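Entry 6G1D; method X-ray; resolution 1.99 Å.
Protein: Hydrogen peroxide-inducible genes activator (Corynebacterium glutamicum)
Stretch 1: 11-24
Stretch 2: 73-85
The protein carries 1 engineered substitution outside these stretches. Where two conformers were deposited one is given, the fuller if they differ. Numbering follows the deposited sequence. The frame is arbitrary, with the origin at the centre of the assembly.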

# COMPACT_ATOMS: atom_id res chain seq x y z
N THR B 11 -20.12 -5.76 36.62
CA THR B 11 -19.56 -7.09 36.44
C THR B 11 -19.28 -7.31 34.97
O THR B 11 -19.87 -6.66 34.10
CB THR B 11 -20.54 -8.18 36.91
OG1 THR B 11 -21.74 -8.05 36.14
CG2 THR B 11 -20.87 -8.01 38.38
N LEU B 12 -18.40 -8.25 34.68
CA LEU B 12 -18.21 -8.67 33.30
C LEU B 12 -19.53 -9.16 32.67
O LEU B 12 -19.83 -8.81 31.52
CB LEU B 12 -17.11 -9.72 33.19
CG LEU B 12 -15.72 -9.14 33.45
CD1 LEU B 12 -14.75 -10.26 33.80
CD2 LEU B 12 -15.23 -8.21 32.31
N ALA B 13 -20.34 -9.88 33.43
CA ALA B 13 -21.63 -10.38 32.91
C ALA B 13 -22.52 -9.23 32.46
O ALA B 13 -23.18 -9.30 31.45
CB ALA B 13 -22.36 -11.27 33.92
N GLN B 14 -22.54 -8.15 33.23
CA GLN B 14 -23.34 -7.00 32.85
C GLN B 14 -22.82 -6.34 31.60
O GLN B 14 -23.59 -5.93 30.75
CB GLN B 14 -23.39 -5.99 34.01
CG GLN B 14 -24.31 -6.47 35.15
CD GLN B 14 -24.05 -5.77 36.47
OE1 GLN B 14 -23.12 -4.96 36.63
NE2 GLN B 14 -24.93 -6.06 37.42
N LEU B 15 -21.50 -6.23 31.50
CA LEU B 15 -20.88 -5.66 30.31
C LEU B 15 -21.16 -6.52 29.08
O LEU B 15 -21.42 -5.95 28.01
CB LEU B 15 -19.39 -5.43 30.51
CG LEU B 15 -19.03 -4.34 31.56
CD1 LEU B 15 -17.51 -4.22 31.64
CD2 LEU B 15 -19.64 -3.01 31.20
N ARG B 16 -21.10 -7.85 29.22
CA ARG B 16 -21.42 -8.75 28.09
C ARG B 16 -22.84 -8.50 27.63
O ARG B 16 -23.11 -8.37 26.44
CB ARG B 16 -21.22 -10.22 28.44
CG ARG B 16 -19.72 -10.58 28.52
CD ARG B 16 -19.31 -12.03 28.54
NE ARG B 16 -19.21 -12.59 29.89
CZ ARG B 16 -18.12 -12.67 30.68
NH1 ARG B 16 -16.90 -12.25 30.29
NH2 ARG B 16 -18.26 -13.24 31.88
N THR B 17 -23.78 -8.39 28.57
CA THR B 17 -25.15 -8.07 28.21
C THR B 17 -25.26 -6.78 27.42
O THR B 17 -25.93 -6.74 26.39
CB THR B 17 -26.08 -8.03 29.45
OG1 THR B 17 -26.32 -9.34 29.89
CG2 THR B 17 -27.42 -7.38 29.14
N PHE B 18 -24.64 -5.73 27.91
CA PHE B 18 -24.68 -4.43 27.21
C PHE B 18 -24.12 -4.53 25.78
O PHE B 18 -24.73 -4.07 24.83
CB PHE B 18 -23.88 -3.39 28.03
CG PHE B 18 -23.60 -2.11 27.33
CD1 PHE B 18 -24.58 -1.45 26.59
CD2 PHE B 18 -22.34 -1.51 27.44
CE1 PHE B 18 -24.30 -0.24 25.98
CE2 PHE B 18 -22.07 -0.33 26.80
CZ PHE B 18 -23.06 0.29 26.08
N VAL B 19 -22.95 -5.12 25.66
CA VAL B 19 -22.25 -5.18 24.37
C VAL B 19 -23.07 -6.04 23.38
O VAL B 19 -23.25 -5.65 22.22
CB VAL B 19 -20.81 -5.71 24.58
CG1 VAL B 19 -20.17 -6.15 23.29
CG2 VAL B 19 -19.96 -4.64 25.27
N THR B 20 -23.54 -7.15 23.89
CA THR B 20 -24.37 -8.02 23.07
C THR B 20 -25.75 -7.42 22.45
O THR B 20 -26.18 -7.36 21.27
CB THR B 20 -24.70 -9.28 23.86
OG1 THR B 20 -23.50 -9.98 24.14
CG2 THR B 20 -25.58 -10.16 23.07
N ILE B 21 -26.35 -6.69 23.38
CA ILE B 21 -27.55 -5.94 22.96
C ILE B 21 -27.20 -4.87 21.93
O ILE B 21 -27.91 -4.69 20.93
CB ILE B 21 -28.32 -5.30 24.15
CG1 ILE B 21 -28.88 -6.35 25.10
CG2 ILE B 21 -29.53 -4.50 23.61
CD1 ILE B 21 -29.27 -5.81 26.45
N ALA B 22 -26.11 -4.15 22.18
CA ALA B 22 -25.65 -3.07 21.26
C ALA B 22 -25.36 -3.60 19.86
O ALA B 22 -25.68 -2.94 18.88
CB ALA B 22 -24.42 -2.36 21.80
N GLU B 23 -24.69 -4.75 19.81
CA GLU B 23 -24.39 -5.51 18.58
C GLU B 23 -25.56 -6.24 17.86
O GLU B 23 -25.64 -6.22 16.65
CB GLU B 23 -23.17 -6.41 18.79
CG GLU B 23 -21.90 -5.59 18.98
CD GLU B 23 -20.71 -6.39 19.50
OE1 GLU B 23 -20.85 -7.60 19.75
OE2 GLU B 23 -19.64 -5.79 19.67
N CYS B 24 -26.46 -6.90 18.62
CA CYS B 24 -27.63 -7.62 18.07
C CYS B 24 -28.81 -6.75 17.69
O CYS B 24 -29.58 -7.13 16.80
CB CYS B 24 -28.12 -8.70 19.05
SG CYS B 24 -26.91 -9.99 19.34
N LEU B 73 -19.79 4.74 25.57
CA LEU B 73 -19.22 3.77 26.51
C LEU B 73 -18.92 2.39 25.89
O LEU B 73 -18.10 1.64 26.44
CB LEU B 73 -20.13 3.61 27.73
CG LEU B 73 -20.16 4.88 28.63
CD1 LEU B 73 -21.33 4.80 29.60
CD2 LEU B 73 -18.83 5.01 29.35
N LEU B 74 -19.51 2.14 24.74
CA LEU B 74 -19.38 0.77 24.12
C LEU B 74 -17.83 0.28 23.85
O LEU B 74 -17.28 -0.81 24.18
CB LEU B 74 -20.17 0.71 22.79
CG LEU B 74 -20.23 -0.60 22.03
CD1 LEU B 74 -20.82 -1.68 22.89
CD2 LEU B 74 -21.06 -0.41 20.75
N PRO B 75 -17.06 1.24 23.37
CA PRO B 75 -15.64 0.84 23.23
C PRO B 75 -14.91 0.53 24.53
O PRO B 75 -14.03 -0.32 24.57
CB PRO B 75 -14.97 2.01 22.50
CG PRO B 75 -16.02 3.06 22.32
CD PRO B 75 -17.36 2.47 22.60
N PHE B 76 -15.28 1.20 25.60
CA PHE B 76 -14.65 0.93 26.91
C PHE B 76 -15.13 -0.40 27.47
O PHE B 76 -14.35 -1.14 28.07
CB PHE B 76 -14.87 2.11 27.86
CG PHE B 76 -14.23 3.39 27.37
CD1 PHE B 76 -12.86 3.62 27.52
CD2 PHE B 76 -15.00 4.35 26.71
CE1 PHE B 76 -12.28 4.77 27.03
CE2 PHE B 76 -14.41 5.52 26.23
CZ PHE B 76 -13.05 5.74 26.38
N ALA B 77 -16.41 -0.73 27.25
CA ALA B 77 -16.96 -2.02 27.64
C ALA B 77 -16.25 -3.13 26.86
O ALA B 77 -15.77 -4.09 27.44
CB ALA B 77 -18.46 -2.07 27.40
N LYS B 78 -16.16 -2.97 25.55
CA LYS B 78 -15.41 -3.94 24.71
C LYS B 78 -13.98 -4.13 25.14
O LYS B 78 -13.52 -5.25 25.19
CB LYS B 78 -15.47 -3.56 23.23
CG LYS B 78 -16.80 -3.99 22.66
CD LYS B 78 -17.66 -3.07 21.81
CE LYS B 78 -17.68 -3.29 20.28
NZ LYS B 78 -16.45 -2.71 19.70
N SER B 79 -13.25 -3.06 25.46
CA SER B 79 -11.86 -3.20 25.93
C SER B 79 -11.78 -4.05 27.19
O SER B 79 -10.84 -4.83 27.34
CB SER B 79 -11.20 -1.86 26.24
OG SER B 79 -11.38 -0.96 25.17
N THR B 80 -12.76 -3.90 28.08
CA THR B 80 -12.76 -4.65 29.32
C THR B 80 -12.93 -6.15 29.06
O THR B 80 -12.20 -6.99 29.59
CB THR B 80 -13.84 -4.13 30.30
OG1 THR B 80 -13.74 -2.70 30.42
CG2 THR B 80 -13.67 -4.78 31.67
N LEU B 81 -13.91 -6.46 28.20
CA LEU B 81 -14.22 -7.85 27.82
C LEU B 81 -13.02 -8.48 27.08
O LEU B 81 -12.70 -9.64 27.33
CB LEU B 81 -15.46 -7.92 26.97
CG LEU B 81 -16.74 -7.45 27.67
CD1 LEU B 81 -17.98 -7.41 26.77
CD2 LEU B 81 -17.03 -8.33 28.87
N ASP B 82 -12.36 -7.68 26.22
CA ASP B 82 -11.17 -8.15 25.50
C ASP B 82 -10.01 -8.40 26.45
O ASP B 82 -9.32 -9.41 26.32
CB ASP B 82 -10.73 -7.15 24.40
CG ASP B 82 -11.76 -6.97 23.27
OD1 ASP B 82 -12.72 -7.77 23.15
OD2 ASP B 82 -11.62 -6.00 22.50
N ALA B 83 -9.80 -7.51 27.41
CA ALA B 83 -8.77 -7.76 28.42
C ALA B 83 -9.08 -9.03 29.25
O ALA B 83 -8.17 -9.81 29.55
CB ALA B 83 -8.59 -6.56 29.34
N ALA B 84 -10.35 -9.26 29.59
CA ALA B 84 -10.71 -10.45 30.37
C ALA B 84 -10.51 -11.74 29.57
O ALA B 84 -10.00 -12.71 30.10
CB ALA B 84 -12.14 -10.36 30.86
N GLU B 85 -10.91 -11.73 28.30
CA GLU B 85 -10.65 -12.87 27.39
C GLU B 85 -9.15 -13.15 27.27
O GLU B 85 -8.71 -14.30 27.32
CB GLU B 85 -11.27 -12.63 26.01
CG GLU B 85 -12.64 -13.29 25.85
CD GLU B 85 -13.47 -12.67 24.73
OE1 GLU B 85 -13.87 -11.50 24.86
OE2 GLU B 85 -13.70 -13.37 23.72

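Two helices, 12-24 and 73-85, pack against each other at a steep angle. Their N-to-C directions differ by 127°, so they run closer to antiparallel than parallel. The axes come within 9.7 Å. The nearest backbone approach in the register is between Leu15 CA and Ala77 CA, 6.0 Å apart. Ala77 carries only a methyl group, and its CA-to-CB bond points toward the first helix. No hydrogen bond crosses the interface. The contact is mainly apolar, and it buries 607 Å² over both sides.

Leu81 has the largest share, with 93 Å² covered. Its CA-to-CB bond points sideways, but the end of the side chain comes nearer to the first helix. There it fits as a knob into a hole formed by Leu12, Leu15, Arg16 and Val19. Leu81 CD2 lies 3.5 Å from Arg16 CG, so the aliphatic part of the arginine serves as wall. Leu81 CD2 is also 3.9 Å from Leu12 CD2. The other methyl, Leu81 CD1, is 3.7 Å from Val19 CG2.

Leu74, with 68 Å² covered, has a side chain whose end comes nearer the first helix; both its methyls lie near Ala22 CB, CD1 at 3.8 Å and CD2 at 4.0 Å. Leu74 CD1 is also 3.9 Å from Val19 CG2. The ring of Phe18 also borders Leu74, with CE2 4.0 Å from Leu74 CA. Phe18 CD2 is 3.9 Å from Ala77 CB.

Val19 returns the fit from the first helix. It is a knob among Leu74, Ala77, Lys78 and Leu81, and 58 Å² of it is covered. Val19 CG2 is 3.7 Å from Ala77 CB, and Val19 CG1 is 4.1 Å from Lys78 CG. The two knobs touch each other, so the packing interlocks.

Toward the start of the first helix, Leu12 CD1 meets Ala84 CB at 3.9 Å. Thr80 CG2 lies 3.8 Å from Leu12 CD2 and 3.9 Å from Leu15 CD1. Thr80 turns its methyl to this contact, while its hydroxyl bonds within its own helix: Thr80 OG1 donates to Phe76 O at 2.9 Å.

Charge plays a small part, between Glu23 and Lys78. Glu23 OE2 is 4.4 Å from Lys78 NZ, too far for a salt bridge. Glu23 OE2 lies closer to Lys78 CE, at 3.2 Å.

Each helix is held by its own backbone bonds. Thr11 caps the first, with OG1 accepting from Gln14 N at 3.0 Å. The second is kinked where the N atoms of Pro75 and Phe76 lack bonds to the preceding turn.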